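Local structure of sensor histidine kinase (Clostridium perfringens, 4ONX) at residues V35-I46 with Y68-V79. The protein is a sensor histidine kinase whose Cache-type sensor domain probably detects an extracellular signal and relays it to the kinase. Numbering follows the deposited sequence.
Sequences VRNTLKETAFSI and YTKHFIEAINDV. With ZN (zinc ion), chain O.
Tyr68 opens the contact by turning the edge of its ring, at CE2, to CG1 of Ile46, where two antiparallel helices of the single Cache domain lie side by side on one face of its antiparallel sheet. Over residues 35-46 and 68-75 the axes come within 12.0 Å at 163°, and side chains fill the gap between them. One turn on, His71 takes no part in the packing against helix 35-46; its NE2 binds zinc at 2.1 Å, and Glu67 and the His71 and Glu67 of a second subunit complete the site, so the helix serves both the core and a subunit interface. Phe72 packs against two residues of helix 35-46: Ile46 CD1 sits over one face of its ring in a CH-pi contact, 3.8 Å from the centroid, while Thr42 CG2 approaches obliquely at CD1. Ile76, just past the helix, sends CD1 tip to tip against Thr42 and lays CG2 alongside Thr38 CG2 at 3.7 Å. Asp78, in the type I turn Ile76-Val79, crosses Val35 at about a right angle, with OD2 3.7 Å from Val35 CG2; its OD1 forms a salt bridge with Lys151. Val79 then leads into strand 81-86, its CG2 4.5 Å from Leu39 CD2. With its hydroxyl beside the backbone N (chi1 -61°), Thr42 turns OG1 back to Thr38 O at 2.7 Å, and this carbonyl also accepts Thr42 N from the opposite face of its plane.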
loop_
_atom_site.group_PDB
_atom_site.type_symbol
_atom_site.label_atom_id
_atom_site.label_comp_id
_atom_site.label_asym_id
_atom_site.label_seq_id
_atom_site.Cartn_x
_atom_site.Cartn_y
_atom_site.Cartn_z
ATOM N N VAL E 35 -1.599 22.739 24.364
ATOM C CA VAL E 35 -1.336 22.787 22.943
ATOM C C VAL E 35 0.116 23.154 22.700
ATOM O O VAL E 35 0.842 22.448 22.001
ATOM C CB VAL E 35 -2.244 23.819 22.247
ATOM C CG1 VAL E 35 -1.841 24.012 20.797
ATOM C CG2 VAL E 35 -3.699 23.395 22.340
ATOM N N ARG E 36 0.542 24.263 23.284
ATOM C CA ARG E 36 1.908 24.721 23.087
ATOM C C ARG E 36 2.882 23.572 23.354
ATOM O O ARG E 36 3.812 23.348 22.575
ATOM C CB ARG E 36 2.231 25.935 23.986
ATOM C CG ARG E 36 1.301 27.135 23.759
ATOM C CD ARG E 36 1.628 28.464 24.488
ATOM N NE ARG E 36 1.033 29.538 23.700
ATOM C CZ ARG E 36 1.684 30.369 22.891
ATOM N NH1 ARG E 36 0.991 31.272 22.214
ATOM N NH2 ARG E 36 3.007 30.328 22.773
ATOM N N ASN E 37 2.640 22.825 24.432
ATOM C CA ASN E 37 3.538 21.719 24.805
ATOM C C ASN E 37 3.478 20.610 23.745
ATOM O O ASN E 37 4.510 20.200 23.224
ATOM C CB ASN E 37 3.290 21.188 26.237
ATOM C CG ASN E 37 4.572 21.088 27.087
ATOM O OD1 ASN E 37 5.624 21.644 26.762
ATOM N ND2 ASN E 37 4.453 20.420 28.227
ATOM N N THR E 38 2.275 20.165 23.383
ATOM C CA THR E 38 2.138 19.133 22.358
ATOM C C THR E 38 2.910 19.465 21.090
ATOM O O THR E 38 3.591 18.610 20.515
ATOM C CB THR E 38 0.673 18.954 21.950
ATOM O OG1 THR E 38 -0.096 18.599 23.094
ATOM C CG2 THR E 38 0.515 17.867 20.892
ATOM N N LEU E 39 2.785 20.701 20.629
ATOM C CA LEU E 39 3.474 21.094 19.421
ATOM C C LEU E 39 4.987 20.974 19.582
ATOM O O LEU E 39 5.675 20.462 18.695
ATOM C CB LEU E 39 3.116 22.532 19.036
ATOM C CG LEU E 39 1.652 22.878 18.744
ATOM C CD1 LEU E 39 1.550 24.343 18.348
ATOM C CD2 LEU E 39 1.062 22.009 17.644
ATOM N N LYS E 40 5.497 21.438 20.715
ATOM C CA LYS E 40 6.943 21.439 20.954
ATOM C C LYS E 40 7.486 20.016 21.085
ATOM O O LYS E 40 8.473 19.671 20.437
ATOM C CB LYS E 40 7.258 22.311 22.194
ATOM C CG LYS E 40 8.754 22.769 22.481
ATOM C CD LYS E 40 9.677 21.915 23.377
ATOM C CE LYS E 40 10.991 22.665 23.657
ATOM N NZ LYS E 40 11.974 21.887 24.474
ATOM N N GLU E 41 6.822 19.178 21.877
ATOM C CA GLU E 41 7.302 17.798 22.079
ATOM C C GLU E 41 7.263 17.037 20.744
ATOM O O GLU E 41 8.223 16.360 20.361
ATOM C CB GLU E 41 6.538 17.077 23.211
ATOM C CG GLU E 41 5.105 16.707 22.892
ATOM C CD GLU E 41 4.418 15.990 24.050
ATOM O OE1 GLU E 41 5.114 15.288 24.820
ATOM O OE2 GLU E 41 3.175 16.104 24.179
ATOM N N THR E 42 6.178 17.211 20.002
ATOM C CA THR E 42 6.032 16.539 18.728
ATOM C C THR E 42 7.160 16.907 17.778
ATOM O O THR E 42 7.778 16.039 17.154
ATOM C CB THR E 42 4.688 16.896 18.087
ATOM O OG1 THR E 42 3.632 16.464 18.946
ATOM C CG2 THR E 42 4.537 16.221 16.737
ATOM N N ALA E 43 7.424 18.198 17.665
ATOM C CA ALA E 43 8.464 18.677 16.766
ATOM C C ALA E 43 9.830 18.233 17.237
ATOM O O ALA E 43 10.686 17.877 16.441
ATOM C CB ALA E 43 8.416 20.193 16.671
ATOM N N PHE E 44 10.032 18.265 18.540
ATOM C CA PHE E 44 11.307 17.888 19.088
ATOM C C PHE E 44 11.569 16.425 18.818
ATOM O O PHE E 44 12.637 16.041 18.336
ATOM C CB PHE E 44 11.348 18.179 20.587
ATOM C CG PHE E 44 12.611 17.721 21.249
ATOM C CD1 PHE E 44 13.785 18.440 21.094
ATOM C CD2 PHE E 44 12.633 16.561 22.014
ATOM C CE1 PHE E 44 14.959 18.011 21.690
ATOM C CE2 PHE E 44 13.801 16.127 22.614
ATOM C CZ PHE E 44 14.968 16.853 22.451
ATOM N N SER E 45 10.585 15.607 19.148
ATOM C CA SER E 45 10.701 14.187 18.949
ATOM C C SER E 45 11.176 13.865 17.543
ATOM O O SER E 45 12.145 13.132 17.348
ATOM C CB SER E 45 9.359 13.530 19.214
ATOM O OG SER E 45 9.406 12.177 18.827
ATOM N N ILE E 46 10.501 14.440 16.565
ATOM C CA ILE E 46 10.845 14.196 15.171
ATOM C C ILE E 46 12.249 14.701 14.850
ATOM O O ILE E 46 12.988 14.049 14.122
ATOM C CB ILE E 46 9.812 14.835 14.227
ATOM C CG1 ILE E 46 8.438 14.212 14.470
ATOM C CG2 ILE E 46 10.209 14.617 12.778
ATOM C CD1 ILE E 46 7.312 14.858 13.697
ATOM N N TYR E 68 5.878 8.738 7.111
ATOM C CA TYR E 68 6.149 8.802 8.546
ATOM C C TYR E 68 5.469 9.988 9.223
ATOM O O TYR E 68 4.974 9.869 10.345
ATOM C CB TYR E 68 7.660 8.859 8.800
ATOM C CG TYR E 68 8.021 9.027 10.262
ATOM C CD1 TYR E 68 8.091 7.937 11.098
ATOM C CD2 TYR E 68 8.294 10.276 10.794
ATOM C CE1 TYR E 68 8.425 8.078 12.426
ATOM C CE2 TYR E 68 8.631 10.430 12.123
ATOM C CZ TYR E 68 8.691 9.320 12.937
ATOM O OH TYR E 68 9.020 9.432 14.270
ATOM N N THR E 69 5.450 11.126 8.542
ATOM C CA THR E 69 4.860 12.332 9.104
ATOM C C THR E 69 3.341 12.253 9.228
ATOM O O THR E 69 2.737 12.980 10.018
ATOM C CB THR E 69 5.168 13.574 8.245
ATOM O OG1 THR E 69 4.575 13.423 6.952
ATOM C CG2 THR E 69 6.670 13.796 8.112
ATOM N N LYS E 70 2.728 11.369 8.455
ATOM C CA LYS E 70 1.275 11.235 8.444
ATOM C C LYS E 70 0.714 10.762 9.795
ATOM O O LYS E 70 -0.386 11.144 10.181
ATOM C CB LYS E 70 0.871 10.295 7.297
ATOM C CG LYS E 70 -0.614 10.229 6.958
ATOM C CD LYS E 70 -0.810 9.448 5.658
ATOM C CE LYS E 70 -2.296 9.251 5.266
ATOM N NZ LYS E 70 -2.957 8.106 5.965
ATOM N N HIS E 71 1.486 9.966 10.530
ATOM C CA HIS E 71 1.033 9.455 11.824
ATOM C C HIS E 71 0.684 10.534 12.828
ATOM O O HIS E 71 -0.208 10.357 13.665
ATOM C CB HIS E 71 2.116 8.596 12.461
ATOM C CG HIS E 71 2.452 7.393 11.670
ATOM N ND1 HIS E 71 1.774 6.206 11.807
ATOM C CD2 HIS E 71 3.385 7.193 10.712
ATOM C CE1 HIS E 71 2.280 5.318 10.969
ATOM N NE2 HIS E 71 3.260 5.895 10.300
ATOM N N PHE E 72 1.409 11.640 12.762
ATOM C CA PHE E 72 1.229 12.702 13.730
ATOM C C PHE E 72 -0.075 13.441 13.522
ATOM O O PHE E 72 -0.753 13.793 14.488
ATOM C CB PHE E 72 2.459 13.599 13.732
ATOM C CG PHE E 72 3.701 12.862 14.101
ATOM C CD1 PHE E 72 4.029 12.675 15.424
ATOM C CD2 PHE E 72 4.500 12.286 13.121
ATOM C CE1 PHE E 72 5.152 11.949 15.776
ATOM C CE2 PHE E 72 5.627 11.565 13.466
ATOM C CZ PHE E 72 5.952 11.392 14.800
ATOM N N ILE E 73 -0.444 13.640 12.271
ATOM C CA ILE E 73 -1.711 14.282 11.972
ATOM C C ILE E 73 -2.849 13.377 12.458
ATOM O O ILE E 73 -3.699 13.796 13.232
ATOM C CB ILE E 73 -1.894 14.490 10.465
ATOM C CG1 ILE E 73 -0.756 15.327 9.881
ATOM C CG2 ILE E 73 -3.228 15.146 10.191
ATOM C CD1 ILE E 73 -0.640 16.727 10.442
ATOM N N GLU E 74 -2.806 12.115 12.032
ATOM C CA GLU E 74 -3.821 11.105 12.369
ATOM C C GLU E 74 -4.033 10.873 13.854
ATOM O O GLU E 74 -5.158 10.890 14.340
ATOM C CB GLU E 74 -3.418 9.744 11.783
ATOM C CG GLU E 74 -3.349 9.666 10.269
ATOM C CD GLU E 74 -2.766 8.348 9.770
ATOM O OE1 GLU E 74 -2.266 7.548 10.594
ATOM O OE2 GLU E 74 -2.774 8.120 8.538
ATOM N N ALA E 75 -2.937 10.633 14.568
ATOM C CA ALA E 75 -2.999 10.270 15.982
ATOM C C ALA E 75 -2.982 11.405 16.995
ATOM O O ALA E 75 -3.308 11.176 18.154
ATOM C CB ALA E 75 -1.872 9.292 16.296
ATOM N N ILE E 76 -2.578 12.606 16.595
ATOM C CA ILE E 76 -2.530 13.725 17.536
ATOM C C ILE E 76 -3.579 14.731 17.131
ATOM O O ILE E 76 -3.485 15.346 16.078
ATOM C CB ILE E 76 -1.137 14.382 17.582
ATOM C CG1 ILE E 76 -0.064 13.309 17.774
ATOM C CG2 ILE E 76 -1.072 15.407 18.706
ATOM C CD1 ILE E 76 1.356 13.820 17.669
ATOM N N ASN E 77 -4.566 14.901 17.998
ATOM C CA ASN E 77 -5.679 15.791 17.741
ATOM C C ASN E 77 -5.272 17.243 17.520
ATOM O O ASN E 77 -5.756 17.889 16.597
ATOM C CB ASN E 77 -6.680 15.707 18.901
ATOM C CG ASN E 77 -7.989 16.409 18.596
ATOM O OD1 ASN E 77 -8.426 16.453 17.444
ATOM N ND2 ASN E 77 -8.646 16.930 19.634
ATOM N N ASP E 78 -4.371 17.753 18.351
ATOM C CA ASP E 78 -3.948 19.156 18.243
ATOM C C ASP E 78 -2.962 19.470 17.123
ATOM O O ASP E 78 -2.532 20.615 17.002
ATOM C CB ASP E 78 -3.383 19.646 19.579
ATOM C CG ASP E 78 -4.456 19.817 20.637
ATOM O OD1 ASP E 78 -5.627 20.037 20.273
ATOM O OD2 ASP E 78 -4.122 19.762 21.841
ATOM N N VAL E 79 -2.594 18.483 16.318
ATOM C CA VAL E 79 -1.670 18.732 15.229
ATOM C C VAL E 79 -2.408 18.695 13.909
ATOM O O VAL E 79 -2.746 17.628 13.415
ATOM C CB VAL E 79 -0.549 17.697 15.188
ATOM C CG1 VAL E 79 0.345 17.938 13.987
ATOM C CG2 VAL E 79 0.264 17.765 16.465
HETATM ZN ZN ZN O . 4.078 4.741 8.725
#